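Local coordinates for protein putative NADPH:quinone oxidoreductase (Ralstonia eutropha, PDB 3IUP) that binds NADPH and probably uses it to reduce quinones or related substrates, as a putative oxidoreductase with an alcohol dehydrogenase GroES-like domain, at residues 33-38 with 136-141; 152-157 with 325-330; 162-167 with 189-194. One frame throughout, in Å; residues are numbered along the deposited sequence.

How the contacts relate
The three contacts run from the GroES-like domain to the nucleotide-binding domain. Contact 1 (33-38 with 136-141) lies among the strands of the former; in contact 2 segment 152-157 touches the bound NADPH through V155 and N156 and packs on 325-330; contact 3 (162-167 with 189-194) packs two helices of the latter, the I191 side chain about 12 Å from NADPH. Contacts 1 and 2, with centres 16 Å apart, meet where L139 CB lies 3.8 Å from F154 CZ. Contacts 2 and 3, centres 12 Å apart, share helix 155-169, and R329 NH2 is 3.8 Å from K194 CD. Contacts 1 and 3 do not touch; their centres are 28 Å apart.

Contact 1. Residues 33-38 with 136-141; sequences DEVLIR and DQCLVL
The thiol sulfur of C138 is the meeting point of this contact: its SG faces the V35 and I37 side chains of strand 34-43 and touches both. It lies 3.7 Å from V35 CG2 and 4.0 Å from I37 CD1, so one sulfur spans two residues that project from the same side of their strand. Rotation about chi1 (-62°) sets V35 CG2 between its own backbone N and carbonyl carbon, and this is the methyl that meets the thiol; I37 instead extends its CG1 branch to bring the terminal CD1 in. Both segments belong to the GroES-like domain of the alcohol dehydrogenase family, yet they are not neighbouring partners in its sheet: strand 34-43 pairs with 98-105 and 130-134, whereas 138-140 pairs with 118-121. Within this mixed sheet the two meet through side chains, with V102 against V35, V119 against I37 and I133 against C138. Near D33 and D136 the link becomes polar. A water donates to D33 O at 3.0 Å and accepts from D136 N at 2.9 Å, bridging the two backbones just beyond the pairing of D33 with A135.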
loop_
_atom_site.group_PDB
_atom_site.type_symbol
_atom_site.label_atom_id
_atom_site.label_comp_id
_atom_site.label_asym_id
_atom_site.label_seq_id
_atom_site.Cartn_x
_atom_site.Cartn_y
_atom_site.Cartn_z
ATOM N N ASP A 33 -37.844 1.165 20.310
ATOM C CA ASP A 33 -37.156 0.525 19.210
ATOM C C ASP A 33 -36.075 -0.433 19.675
ATOM O O ASP A 33 -35.285 -0.885 18.871
ATOM C CB ASP A 33 -36.552 1.583 18.272
ATOM C CG ASP A 33 -37.598 2.558 17.780
ATOM O OD1 ASP A 33 -38.703 2.076 17.394
ATOM O OD2 ASP A 33 -37.344 3.788 17.863
ATOM N N GLU A 34 -36.073 -0.772 20.962
ATOM C CA GLU A 34 -35.010 -1.629 21.524
ATOM C C GLU A 34 -35.518 -2.996 22.011
ATOM O O GLU A 34 -36.711 -3.196 22.284
ATOM C CB GLU A 34 -34.323 -0.935 22.708
ATOM C CG GLU A 34 -33.502 0.303 22.356
ATOM C CD GLU A 34 -33.014 1.057 23.592
ATOM O OE1 GLU A 34 -33.746 1.160 24.621
ATOM O OE2 GLU A 34 -31.850 1.518 23.541
ATOM N N VAL A 35 -34.568 -3.904 22.177
ATOM C CA VAL A 35 -34.840 -5.209 22.810
ATOM C C VAL A 35 -33.765 -5.487 23.844
ATOM O O VAL A 35 -32.660 -4.950 23.747
ATOM C CB VAL A 35 -34.914 -6.349 21.781
ATOM C CG1 VAL A 35 -36.107 -6.091 20.771
ATOM C CG2 VAL A 35 -33.573 -6.534 21.037
ATOM N N LEU A 36 -34.077 -6.335 24.815
ATOM C CA LEU A 36 -33.114 -6.757 25.794
ATOM C C LEU A 36 -32.784 -8.187 25.493
ATOM O O LEU A 36 -33.685 -9.033 25.470
ATOM C CB LEU A 36 -33.683 -6.649 27.209
ATOM C CG LEU A 36 -32.660 -6.885 28.332
ATOM C CD1 LEU A 36 -31.650 -5.736 28.357
ATOM C CD2 LEU A 36 -33.408 -7.050 29.670
ATOM N N ILE A 37 -31.489 -8.461 25.271
ATOM C CA ILE A 37 -31.016 -9.799 24.951
ATOM C C ILE A 37 -30.269 -10.404 26.118
ATOM O O ILE A 37 -29.371 -9.764 26.698
ATOM C CB ILE A 37 -30.097 -9.811 23.736
ATOM C CG1 ILE A 37 -30.791 -9.206 22.507
ATOM C CG2 ILE A 37 -29.589 -11.224 23.476
ATOM C CD1 ILE A 37 -29.753 -8.781 21.471
ATOM N N ARG A 38 -30.628 -11.633 26.484
ATOM C CA ARG A 38 -29.824 -12.410 27.430
ATOM C C ARG A 38 -28.741 -13.104 26.595
ATOM O O ARG A 38 -29.044 -14.022 25.848
ATOM C CB ARG A 38 -30.676 -13.469 28.155
ATOM C CG ARG A 38 -29.889 -14.239 29.247
ATOM C CD ARG A 38 -30.703 -15.276 29.980
ATOM N NE ARG A 38 -31.095 -16.317 29.055
ATOM C CZ ARG A 38 -32.350 -16.636 28.735
ATOM N NH1 ARG A 38 -33.382 -16.045 29.332
ATOM N NH2 ARG A 38 -32.571 -17.600 27.864
ATOM N N ASP A 136 -33.157 -2.925 15.235
ATOM C CA ASP A 136 -32.626 -2.954 13.880
ATOM C C ASP A 136 -31.183 -3.448 13.809
ATOM O O ASP A 136 -30.659 -3.588 12.717
ATOM C CB ASP A 136 -32.859 -1.617 13.101
ATOM C CG ASP A 136 -32.002 -0.427 13.600
ATOM O OD1 ASP A 136 -31.091 -0.570 14.458
ATOM O OD2 ASP A 136 -32.271 0.698 13.110
ATOM N N GLN A 137 -30.562 -3.771 14.949
ATOM C CA GLN A 137 -29.221 -4.353 14.950
ATOM C C GLN A 137 -29.190 -5.853 15.224
ATOM O O GLN A 137 -28.125 -6.439 15.418
ATOM C CB GLN A 137 -28.315 -3.635 15.949
ATOM C CG GLN A 137 -28.042 -2.154 15.605
ATOM C CD GLN A 137 -27.128 -1.477 16.639
ATOM O OE1 GLN A 137 -26.271 -2.122 17.276
ATOM N NE2 GLN A 137 -27.318 -0.180 16.822
ATOM N N CYS A 138 -30.355 -6.466 15.296
ATOM C CA CYS A 138 -30.482 -7.872 15.588
ATOM C C CYS A 138 -30.661 -8.668 14.314
ATOM O O CYS A 138 -31.452 -8.290 13.466
ATOM C CB CYS A 138 -31.676 -8.114 16.490
ATOM S SG CYS A 138 -31.411 -7.373 18.116
ATOM N N LEU A 139 -29.909 -9.751 14.184
ATOM C CA LEU A 139 -30.077 -10.710 13.100
ATOM C C LEU A 139 -30.811 -11.909 13.674
ATOM O O LEU A 139 -30.283 -12.595 14.552
ATOM C CB LEU A 139 -28.706 -11.149 12.585
ATOM C CG LEU A 139 -28.586 -12.023 11.345
ATOM C CD1 LEU A 139 -29.299 -11.372 10.157
ATOM C CD2 LEU A 139 -27.092 -12.197 11.067
ATOM N N VAL A 140 -32.012 -12.186 13.174
ATOM C CA VAL A 140 -32.784 -13.353 13.626
ATOM C C VAL A 140 -32.163 -14.645 13.081
ATOM O O VAL A 140 -31.921 -14.776 11.864
ATOM C CB VAL A 140 -34.295 -13.256 13.224
ATOM C CG1 VAL A 140 -35.043 -14.491 13.688
ATOM C CG2 VAL A 140 -34.931 -12.007 13.833
ATOM N N LEU A 141 -31.859 -15.578 13.977
ATOM C CA LEU A 141 -31.158 -16.787 13.600
ATOM C C LEU A 141 -32.154 -17.817 13.049
ATOM O O LEU A 141 -33.318 -17.814 13.421
ATOM C CB LEU A 141 -30.377 -17.362 14.790
ATOM C CG LEU A 141 -29.125 -16.548 15.194
ATOM C CD1 LEU A 141 -28.471 -17.198 16.391
ATOM C CD2 LEU A 141 -28.132 -16.371 13.991
HETATM O O HOH W 1 -34.211 -0.322 16.087
#

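Contact 2. Residues 152-157 with 325-330; sequences SSFVNP and ALKQRV. With NDP (NADPH dihydro-nicotinamide-adenine-dinucleotide phosphate), chain C.
V330 meets the 152-157 segment with both of its methyls. P157 CB is 3.5 Å from V330 CG2 and 3.7 Å from V330 CG1, the proline ring and the valine crossing at about a right angle. With CG1 anti to its backbone N (chi1 174°), V330 also sets that methyl 3.5 Å from S153 O, a buried carbonyl oxygen for which no polar partner is found in the model. One helical turn earlier, the aliphatic part of K327 approaches the F154 ring obliquely, CD lying 4.0 Å from F154 CE1; the extended chi2 (-176°) carries this methylene out to the ring. Farther out, L161 of helix 155-169 packs on V330, and E97 OE1 accepts from the backbone N of both F154 and V155, holding the chain where that helix starts. The side chains of V155 and N156 turn to the cofactor. V155 CG1 comes 3.3 Å from C5N of the NADPH nicotinamide ring, while N156 ND2 donates a nearly straight hydrogen bond (168°) to the phosphate oxygen O2N at 3.1 Å. Apolar packing on helix 320-332 and nicotinamide and phosphate contacts thus occur within the five residues S153 to P157, consistent with a segment that helps to place the reactive end of the cofactor, with N156 probably easing the negative charge of the pyrophosphate.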
loop_
_atom_site.group_PDB
_atom_site.type_symbol
_atom_site.label_atom_id
_atom_site.label_comp_id
_atom_site.label_asym_id
_atom_site.label_seq_id
_atom_site.Cartn_x
_atom_site.Cartn_y
_atom_site.Cartn_z
ATOM N N SER A 152 -20.947 -16.168 16.148
ATOM C CA SER A 152 -19.902 -15.625 15.291
ATOM C C SER A 152 -20.485 -15.304 13.928
ATOM O O SER A 152 -19.849 -15.547 12.915
ATOM C CB SER A 152 -18.776 -16.658 15.154
ATOM O OG SER A 152 -18.069 -16.809 16.388
ATOM N N SER A 153 -21.696 -14.751 13.895
ATOM C CA SER A 153 -22.405 -14.545 12.629
ATOM C C SER A 153 -21.862 -13.374 11.816
ATOM O O SER A 153 -22.138 -13.271 10.608
ATOM C CB SER A 153 -23.896 -14.274 12.900
ATOM O OG SER A 153 -24.503 -15.443 13.350
ATOM N N PHE A 154 -21.178 -12.448 12.462
ATOM C CA PHE A 154 -20.811 -11.199 11.775
ATOM C C PHE A 154 -19.346 -11.117 11.360
ATOM O O PHE A 154 -19.034 -10.955 10.170
ATOM C CB PHE A 154 -21.186 -9.981 12.613
ATOM C CG PHE A 154 -22.663 -9.786 12.795
ATOM C CD1 PHE A 154 -23.364 -8.943 11.947
ATOM C CD2 PHE A 154 -23.344 -10.392 13.841
ATOM C CE1 PHE A 154 -24.740 -8.717 12.123
ATOM C CE2 PHE A 154 -24.702 -10.185 14.028
ATOM C CZ PHE A 154 -25.410 -9.346 13.169
ATOM N N VAL A 155 -18.436 -11.146 12.329
ATOM C CA VAL A 155 -17.081 -10.696 12.100
ATOM C C VAL A 155 -16.383 -11.596 11.044
ATOM O O VAL A 155 -15.936 -11.138 9.982
ATOM C CB VAL A 155 -16.292 -10.642 13.430
ATOM C CG1 VAL A 155 -14.768 -10.406 13.257
ATOM C CG2 VAL A 155 -16.907 -9.501 14.367
ATOM N N ASN A 156 -16.324 -12.880 11.316
ATOM C CA ASN A 156 -15.664 -13.795 10.361
ATOM C C ASN A 156 -16.437 -14.063 9.068
ATOM O O ASN A 156 -15.845 -13.943 7.954
ATOM C CB ASN A 156 -15.121 -15.065 11.041
ATOM C CG ASN A 156 -13.907 -14.774 11.919
ATOM O OD1 ASN A 156 -13.325 -13.676 11.871
ATOM N ND2 ASN A 156 -13.528 -15.758 12.772
ATOM N N PRO A 157 -17.745 -14.350 9.156
ATOM C CA PRO A 157 -18.451 -14.615 7.915
ATOM C C PRO A 157 -18.490 -13.425 6.941
ATOM O O PRO A 157 -18.327 -13.610 5.728
ATOM C CB PRO A 157 -19.856 -15.020 8.392
ATOM C CG PRO A 157 -19.635 -15.642 9.711
ATOM C CD PRO A 157 -18.514 -14.800 10.338
ATOM N N ALA A 325 -27.807 -8.711 1.845
ATOM C CA ALA A 325 -27.696 -9.919 1.024
ATOM C C ALA A 325 -26.569 -10.841 1.508
ATOM O O ALA A 325 -26.704 -12.065 1.453
ATOM C CB ALA A 325 -27.476 -9.561 -0.464
ATOM N N LEU A 326 -25.453 -10.258 1.926
ATOM C CA LEU A 326 -24.352 -11.066 2.497
ATOM C C LEU A 326 -24.817 -11.707 3.809
ATOM O O LEU A 326 -24.637 -12.900 4.037
ATOM C CB LEU A 326 -23.085 -10.223 2.748
ATOM C CG LEU A 326 -22.467 -9.513 1.533
ATOM C CD1 LEU A 326 -21.161 -8.881 1.926
ATOM C CD2 LEU A 326 -22.345 -10.434 0.371
ATOM N N LYS A 327 -25.459 -10.920 4.652
ATOM C CA LYS A 327 -25.989 -11.474 5.915
ATOM C C LYS A 327 -27.007 -12.606 5.699
ATOM O O LYS A 327 -27.013 -13.596 6.430
ATOM C CB LYS A 327 -26.561 -10.374 6.779
ATOM C CG LYS A 327 -25.499 -9.542 7.363
ATOM C CD LYS A 327 -25.965 -8.473 8.306
ATOM C CE LYS A 327 -26.769 -7.403 7.628
ATOM N NZ LYS A 327 -26.762 -6.192 8.500
ATOM N N GLN A 328 -27.856 -12.466 4.694
ATOM C CA GLN A 328 -28.796 -13.516 4.352
ATOM C C GLN A 328 -28.110 -14.819 3.929
ATOM O O GLN A 328 -28.544 -15.904 4.303
ATOM C CB GLN A 328 -29.718 -13.028 3.248
ATOM C CG GLN A 328 -30.619 -11.872 3.685
ATOM C CD GLN A 328 -31.538 -11.407 2.552
ATOM O OE1 GLN A 328 -31.091 -10.779 1.580
ATOM N NE2 GLN A 328 -32.825 -11.709 2.678
ATOM N N ARG A 329 -27.013 -14.712 3.178
ATOM C CA ARG A 329 -26.250 -15.905 2.849
ATOM C C ARG A 329 -25.614 -16.547 4.091
ATOM O O ARG A 329 -25.564 -17.778 4.222
ATOM C CB ARG A 329 -25.175 -15.623 1.802
ATOM C CG ARG A 329 -24.314 -16.867 1.617
ATOM C CD ARG A 329 -23.432 -16.796 0.458
ATOM N NE ARG A 329 -22.695 -18.041 0.354
ATOM C CZ ARG A 329 -21.718 -18.224 -0.507
ATOM N NH1 ARG A 329 -21.337 -17.217 -1.294
ATOM N NH2 ARG A 329 -21.107 -19.401 -0.553
ATOM N N VAL A 330 -25.120 -15.722 5.012
ATOM C CA VAL A 330 -24.552 -16.258 6.249
ATOM C C VAL A 330 -25.637 -17.088 7.001
ATOM O O VAL A 330 -25.384 -18.214 7.430
ATOM C CB VAL A 330 -23.941 -15.147 7.160
ATOM C CG1 VAL A 330 -23.511 -15.728 8.482
ATOM C CG2 VAL A 330 -22.731 -14.440 6.466
HETATM P PA NDP C . -8.311 -17.806 14.689
HETATM O O1A NDP C . -9.343 -18.775 14.388
HETATM O O2A NDP C . -7.966 -17.533 16.102
HETATM O O5B NDP C . -6.971 -18.373 13.899
HETATM C C5B NDP C . -5.804 -17.545 13.949
HETATM C C4B NDP C . -4.776 -18.118 13.023
HETATM O O4B NDP C . -3.685 -17.247 13.090
HETATM C C3B NDP C . -4.304 -19.522 13.436
HETATM O O3B NDP C . -4.262 -20.462 12.383
HETATM C C2B NDP C . -2.856 -19.281 13.918
HETATM O O2B NDP C . -1.955 -20.348 13.625
HETATM C C1B NDP C . -2.490 -18.037 13.121
HETATM N N9A NDP C . -1.447 -17.222 13.757
HETATM C C8A NDP C . -1.471 -16.781 15.065
HETATM N N7A NDP C . -0.400 -15.994 15.273
HETATM C C5A NDP C . 0.320 -15.905 14.097
HETATM C C6A NDP C . 1.506 -15.249 13.713
HETATM N N6A NDP C . 2.283 -14.558 14.566
HETATM N N1A NDP C . 1.950 -15.375 12.412
HETATM C C2A NDP C . 1.289 -16.143 11.505
HETATM N N3A NDP C . 0.130 -16.780 11.883
HETATM C C4A NDP C . -0.345 -16.669 13.146
HETATM O O3 NDP C . -8.547 -16.337 14.055
HETATM P PN NDP C . -9.844 -15.821 13.357
HETATM O O1N NDP C . -10.308 -16.659 12.279
HETATM O O2N NDP C . -10.887 -15.405 14.355
HETATM O O5D NDP C . -9.262 -14.448 12.702
HETATM C C5D NDP C . -8.380 -14.532 11.572
HETATM C C4D NDP C . -7.758 -13.165 11.306
HETATM O O4D NDP C . -8.773 -12.364 10.665
HETATM C C3D NDP C . -7.261 -12.391 12.544
HETATM O O3D NDP C . -6.064 -11.691 12.269
HETATM C C2D NDP C . -8.386 -11.390 12.750
HETATM O O2D NDP C . -8.043 -10.220 13.478
HETATM C C1D NDP C . -8.714 -11.082 11.287
HETATM N N1N NDP C . -10.000 -10.372 11.104
HETATM C C2N NDP C . -9.919 -9.094 10.660
HETATM C C3N NDP C . -11.041 -8.332 10.471
HETATM C C7N NDP C . -10.939 -6.954 9.845
HETATM O O7N NDP C . -12.113 -6.208 9.808
HETATM N N7N NDP C . -9.808 -6.420 9.366
HETATM C C4N NDP C . -12.372 -8.979 10.481
HETATM C C5N NDP C . -12.356 -10.407 10.966
HETATM C C6N NDP C . -11.159 -11.053 11.252
HETATM P P2B NDP C . -0.953 -20.956 14.778
HETATM O O1X NDP C . -1.653 -22.193 15.357
HETATM O O2X NDP C . -0.639 -19.946 15.878
HETATM O O3X NDP C . 0.316 -21.325 13.994
#

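Contact 3. Residues 162-167 with 189-194; sequences GMVETM and NQICLK
With chi1 at 175°, V164 holds CG1 anti to its backbone N and turns CG2 toward helix 183-195, where that single methyl makes the contact. It lies 4.2 Å from I191 CG2 and 4.4 Å from C192 SG, two adjacent residues on the facing helix. C192 SG stands anti to its carbonyl carbon (chi1 -67°), and the C192 side chain also packs on L175 and L199. These distances describe a light apolar contact between segments whose closest CA atoms, of V164 and C192, are still 8.4 Å apart; I197 adds a further neighbour to V164. On helix 155-169, T166 bends its hydroxyl back so that OG1 donates to G162 O at 2.8 Å, the same oxygen that accepts the helical bond from T166 N. The two donors reach it from opposite faces of the carbonyl plane, OG1 being tilted 31° from that plane. W309 NE1 also bonds to T166 OG1, tying the helix to the region after strand 304-308. M163 and M167, both selenomethionine, lie over strands 175-177 and 243-249. Helices 155-169 and 183-195 flank strand 175-177 in sequence and pack beside the six-stranded parallel sheet, as in the Rossmann-type nucleotide-binding domain of medium-chain dehydrogenases and reductases.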
loop_
_atom_site.group_PDB
_atom_site.type_symbol
_atom_site.label_atom_id
_atom_site.label_comp_id
_atom_site.label_asym_id
_atom_site.label_seq_id
_atom_site.Cartn_x
_atom_site.Cartn_y
_atom_site.Cartn_z
ATOM N N GLY A 162 -16.572 -10.507 2.403
ATOM C CA GLY A 162 -16.034 -9.246 1.972
ATOM C C GLY A 162 -14.735 -9.313 1.210
ATOM O O GLY A 162 -14.459 -8.467 0.368
HETATM N N MSE A 163 -13.929 -10.321 1.508
HETATM C CA MSE A 163 -12.705 -10.570 0.698
HETATM C C MSE A 163 -13.082 -10.898 -0.731
HETATM O O MSE A 163 -12.489 -10.369 -1.653
HETATM C CB MSE A 163 -11.893 -11.718 1.313
HETATM C CG MSE A 163 -11.381 -11.338 2.595
HETATM SE SE MSE A 163 -10.410 -12.911 3.328
HETATM C CE MSE A 163 -9.779 -12.042 4.791
ATOM N N VAL A 164 -14.049 -11.788 -0.910
ATOM C CA VAL A 164 -14.527 -12.127 -2.239
ATOM C C VAL A 164 -15.192 -10.925 -2.939
ATOM O O VAL A 164 -14.914 -10.630 -4.117
ATOM C CB VAL A 164 -15.433 -13.342 -2.225
ATOM C CG1 VAL A 164 -16.011 -13.589 -3.625
ATOM C CG2 VAL A 164 -14.634 -14.556 -1.702
ATOM N N GLU A 165 -15.979 -10.191 -2.174
ATOM C CA GLU A 165 -16.586 -8.948 -2.687
ATOM C C GLU A 165 -15.547 -7.909 -3.148
ATOM O O GLU A 165 -15.661 -7.364 -4.236
ATOM C CB GLU A 165 -17.527 -8.357 -1.648
ATOM C CG GLU A 165 -18.447 -7.243 -2.228
ATOM C CD GLU A 165 -19.743 -7.823 -2.811
ATOM O OE1 GLU A 165 -19.887 -9.050 -2.921
ATOM O OE2 GLU A 165 -20.621 -7.016 -3.169
ATOM N N THR A 166 -14.547 -7.645 -2.324
ATOM C CA THR A 166 -13.457 -6.781 -2.654
ATOM C C THR A 166 -12.676 -7.243 -3.873
ATOM O O THR A 166 -12.381 -6.439 -4.705
ATOM C CB THR A 166 -12.462 -6.633 -1.463
ATOM O OG1 THR A 166 -13.147 -6.111 -0.308
ATOM C CG2 THR A 166 -11.349 -5.680 -1.787
HETATM N N MSE A 167 -12.343 -8.530 -3.944
HETATM C CA MSE A 167 -11.722 -9.113 -5.122
HETATM C C MSE A 167 -12.462 -8.709 -6.414
HETATM O O MSE A 167 -11.868 -8.183 -7.390
HETATM C CB MSE A 167 -11.755 -10.631 -4.971
HETATM C CG MSE A 167 -11.158 -11.413 -6.095
HETATM SE SE MSE A 167 -11.606 -13.324 -5.955
HETATM C CE MSE A 167 -13.371 -13.209 -6.701
ATOM N N ASN A 189 -12.237 -20.763 2.542
ATOM C CA ASN A 189 -12.007 -21.907 1.677
ATOM C C ASN A 189 -13.336 -22.584 1.300
ATOM O O ASN A 189 -13.538 -22.937 0.161
ATOM C CB ASN A 189 -11.077 -22.894 2.346
ATOM C CG ASN A 189 -10.817 -24.098 1.479
ATOM O OD1 ASN A 189 -10.272 -23.968 0.385
ATOM N ND2 ASN A 189 -11.187 -25.273 1.975
ATOM N N GLN A 190 -14.270 -22.726 2.241
ATOM C CA GLN A 190 -15.582 -23.294 1.896
ATOM C C GLN A 190 -16.395 -22.429 0.898
ATOM O O GLN A 190 -17.078 -22.948 0.018
ATOM C CB GLN A 190 -16.412 -23.604 3.148
ATOM C CG GLN A 190 -15.831 -24.738 4.066
ATOM C CD GLN A 190 -15.507 -25.998 3.269
ATOM O OE1 GLN A 190 -16.338 -26.455 2.499
ATOM N NE2 GLN A 190 -14.290 -26.507 3.390
ATOM N N ILE A 191 -16.340 -21.116 1.081
ATOM C CA ILE A 191 -16.996 -20.188 0.148
ATOM C C ILE A 191 -16.445 -20.398 -1.249
ATOM O O ILE A 191 -17.175 -20.530 -2.218
ATOM C CB ILE A 191 -16.775 -18.701 0.580
ATOM C CG1 ILE A 191 -17.543 -18.366 1.832
ATOM C CG2 ILE A 191 -17.159 -17.735 -0.538
ATOM C CD1 ILE A 191 -17.018 -17.076 2.490
ATOM N N CYS A 192 -15.123 -20.397 -1.365
ATOM C CA CYS A 192 -14.509 -20.509 -2.658
ATOM C C CYS A 192 -14.759 -21.867 -3.327
ATOM O O CYS A 192 -14.942 -21.935 -4.545
ATOM C CB CYS A 192 -13.022 -20.213 -2.544
ATOM S SG CYS A 192 -12.642 -18.480 -2.121
ATOM N N LEU A 193 -14.794 -22.939 -2.529
ATOM C CA LEU A 193 -15.140 -24.265 -3.039
ATOM C C LEU A 193 -16.578 -24.267 -3.556
ATOM O O LEU A 193 -16.833 -24.720 -4.654
ATOM C CB LEU A 193 -14.919 -25.361 -1.993
ATOM C CG LEU A 193 -13.443 -25.723 -1.773
ATOM C CD1 LEU A 193 -13.278 -26.570 -0.478
ATOM C CD2 LEU A 193 -12.836 -26.420 -2.978
ATOM N N LYS A 194 -17.492 -23.711 -2.789
ATOM C CA LYS A 194 -18.896 -23.746 -3.193
ATOM C C LYS A 194 -19.150 -22.835 -4.381
ATOM O O LYS A 194 -19.948 -23.188 -5.280
ATOM C CB LYS A 194 -19.779 -23.331 -2.038
ATOM C CG LYS A 194 -21.280 -23.259 -2.346
ATOM C CD LYS A 194 -22.045 -23.099 -1.016
ATOM C CE LYS A 194 -23.555 -23.029 -1.222
ATOM N NZ LYS A 194 -24.120 -24.384 -1.484
#